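Membrane lipoprotein family protein (Aeropyrum pernix, PDB 4PEV) binds adenosine between its two lobes and probably serves as the solute-binding lipoprotein of an ABC transporter. Local coordinates at residues C[173-178]-C[210-215]. Numbering follows the deposited sequence.
Sequences IANNIS and QYYNQA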
loop_
_atom_site.group_PDB
_atom_site.type_symbol
_atom_site.label_atom_id
_atom_site.label_comp_id
_atom_site.label_asym_id
_atom_site.label_seq_id
_atom_site.Cartn_x
_atom_site.Cartn_y
_atom_site.Cartn_z
ATOM N N ILE C 173 -12.320 15.223 -1.834
ATOM C CA ILE C 173 -13.482 14.680 -1.145
ATOM C C ILE C 173 -13.748 15.467 0.123
ATOM O O ILE C 173 -14.895 15.696 0.477
ATOM C CB ILE C 173 -13.286 13.207 -0.785
ATOM C CG1 ILE C 173 -13.239 12.358 -2.053
ATOM C CG2 ILE C 173 -14.400 12.722 0.136
ATOM C CD1 ILE C 173 -12.906 10.895 -1.804
ATOM N N ALA C 174 -12.688 15.890 0.798
ATOM C CA ALA C 174 -12.821 16.663 2.024
ATOM C C ALA C 174 -13.347 18.068 1.729
ATOM O O ALA C 174 -14.180 18.607 2.458
ATOM C CB ALA C 174 -11.480 16.739 2.727
ATOM N N ASN C 175 -12.847 18.662 0.656
ATOM C CA ASN C 175 -13.398 19.904 0.139
ATOM C C ASN C 175 -14.898 19.818 -0.151
ATOM O O ASN C 175 -15.667 20.693 0.258
ATOM C CB ASN C 175 -12.663 20.286 -1.140
ATOM C CG ASN C 175 -12.822 21.745 -1.492
ATOM O OD1 ASN C 175 -13.043 22.579 -0.614
ATOM N ND2 ASN C 175 -12.688 22.065 -2.778
ATOM N N ASN C 176 -15.318 18.765 -0.851
ATOM C CA ASN C 176 -16.742 18.586 -1.148
ATOM C C ASN C 176 -17.572 18.339 0.100
ATOM O O ASN C 176 -18.715 18.787 0.180
ATOM C CB ASN C 176 -16.976 17.439 -2.123
ATOM C CG ASN C 176 -16.229 17.625 -3.419
ATOM O OD1 ASN C 176 -16.213 18.709 -3.995
ATOM N ND2 ASN C 176 -15.587 16.568 -3.879
ATOM N N ILE C 177 -17.014 17.624 1.069
ATOM C CA ILE C 177 -17.733 17.403 2.317
ATOM C C ILE C 177 -17.948 18.735 3.030
ATOM O O ILE C 177 -19.012 19.002 3.577
ATOM C CB ILE C 177 -17.004 16.399 3.235
ATOM C CG1 ILE C 177 -17.113 14.986 2.643
ATOM C CG2 ILE C 177 -17.584 16.430 4.656
ATOM C CD1 ILE C 177 -16.353 13.923 3.417
ATOM N N SER C 178 -16.934 19.576 2.999
ATOM C CA SER C 178 -17.009 20.850 3.689
ATOM C C SER C 178 -17.990 21.764 2.968
ATOM O O SER C 178 -18.835 22.398 3.602
ATOM C CB SER C 178 -15.623 21.492 3.817
ATOM O OG SER C 178 -15.486 21.999 5.124
ATOM N N GLN C 210 -1.333 19.105 -0.841
ATOM C CA GLN C 210 -0.864 20.474 -1.033
ATOM C C GLN C 210 -0.983 20.871 -2.485
ATOM O O GLN C 210 -1.266 22.029 -2.784
ATOM C CB GLN C 210 0.584 20.631 -0.596
ATOM C CG GLN C 210 0.826 20.452 0.891
ATOM C CD GLN C 210 0.153 21.526 1.708
ATOM O OE1 GLN C 210 -1.066 21.628 1.712
ATOM N NE2 GLN C 210 0.940 22.333 2.402
ATOM N N TYR C 211 -0.769 19.910 -3.381
ATOM C CA TYR C 211 -0.901 20.140 -4.809
ATOM C C TYR C 211 -2.324 20.595 -5.077
ATOM O O TYR C 211 -2.547 21.649 -5.664
ATOM C CB TYR C 211 -0.581 18.856 -5.568
ATOM C CG TYR C 211 -0.463 18.960 -7.079
ATOM C CD1 TYR C 211 -1.584 18.829 -7.894
ATOM C CD2 TYR C 211 0.777 19.125 -7.694
ATOM C CE1 TYR C 211 -1.482 18.887 -9.273
ATOM C CE2 TYR C 211 0.891 19.181 -9.074
ATOM C CZ TYR C 211 -0.245 19.059 -9.856
ATOM O OH TYR C 211 -0.160 19.119 -11.230
ATOM N N TYR C 212 -3.281 19.808 -4.605
ATOM C CA TYR C 212 -4.693 20.137 -4.722
ATOM C C TYR C 212 -4.976 21.519 -4.162
ATOM O O TYR C 212 -5.494 22.362 -4.861
ATOM C CB TYR C 212 -5.540 19.103 -3.998
ATOM C CG TYR C 212 -7.006 19.349 -4.149
ATOM C CD1 TYR C 212 -7.685 18.921 -5.271
ATOM C CD2 TYR C 212 -7.711 20.036 -3.176
ATOM C CE1 TYR C 212 -9.037 19.152 -5.415
ATOM C CE2 TYR C 212 -9.068 20.277 -3.310
ATOM C CZ TYR C 212 -9.724 19.833 -4.429
ATOM O OH TYR C 212 -11.073 20.067 -4.552
ATOM N N ASN C 213 -4.605 21.745 -2.905
ATOM C CA ASN C 213 -4.738 23.056 -2.259
ATOM C C ASN C 213 -4.216 24.237 -3.058
ATOM O O ASN C 213 -4.926 25.234 -3.212
ATOM C CB ASN C 213 -4.035 23.046 -0.914
ATOM C CG ASN C 213 -4.818 22.310 0.134
ATOM O OD1 ASN C 213 -6.026 22.134 0.016
ATOM N ND2 ASN C 213 -4.138 21.884 1.173
ATOM N N GLN C 214 -2.984 24.127 -3.552
ATOM C CA GLN C 214 -2.376 25.189 -4.371
ATOM C C GLN C 214 -3.057 25.365 -5.712
ATOM O O GLN C 214 -3.342 26.485 -6.107
ATOM C CB GLN C 214 -0.888 24.957 -4.573
ATOM C CG GLN C 214 -0.089 25.310 -3.329
ATOM C CD GLN C 214 1.401 25.100 -3.500
ATOM O OE1 GLN C 214 1.896 24.913 -4.622
ATOM N NE2 GLN C 214 2.134 25.129 -2.382
ATOM N N ALA C 215 -3.357 24.273 -6.400
ATOM C CA ALA C 215 -4.057 24.362 -7.694
ATOM C C ALA C 215 -5.516 24.790 -7.567
ATOM O O ALA C 215 -6.211 24.844 -8.570
ATOM C CB ALA C 215 -3.980 23.032 -8.446
#
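Asn175 and Tyr212 are the two residues that meet where helix 159-181 faces the C-terminal end of helix 196-214, and a single hydrogen bond joins them. Asn175 ND2 donates to Tyr212 OH at 3.1 Å, the bond somewhat bent at the hydrogen. The phenol is an extended arm: with CG anti to the backbone N (chi1 -177°), the ring spans much of the gap between backbones whose nearest CA atoms, those of Asn175 and Asn213, are 9.5 Å apart. Asn175 CG is likewise anti to its own N (chi1 -161°), which brings ND2 to the hydroxyl end, at the ring edge near its plane, while the amide plane stands 75° from the ring. The hydroxyl is tilted modestly from that amide plane. A weak hydrogen bond links the same hydroxyl to Asp172, one turn earlier on the asparagine's helix; Leu380 of helix 375-389 and Thr218 also touch the tyrosine. Within helix 196-214, Asn213 ND2 bonds Gln210 OE1 at 3.1 Å, nearly straight off the carbonyl, and Asn213 OD1 accepts hydrogen bonds from Thr218 OG1 and Val220 N. A phenylalanine in place of Tyr212 would probably leave the buried Asn175 ND2 without this acceptor. Between these two segments, away from the adenosine site, the link is directional and polar, made at one phenol oxygen; apolar contacts such as Tyr212 with Ala171 lie slightly earlier on helix 159-181.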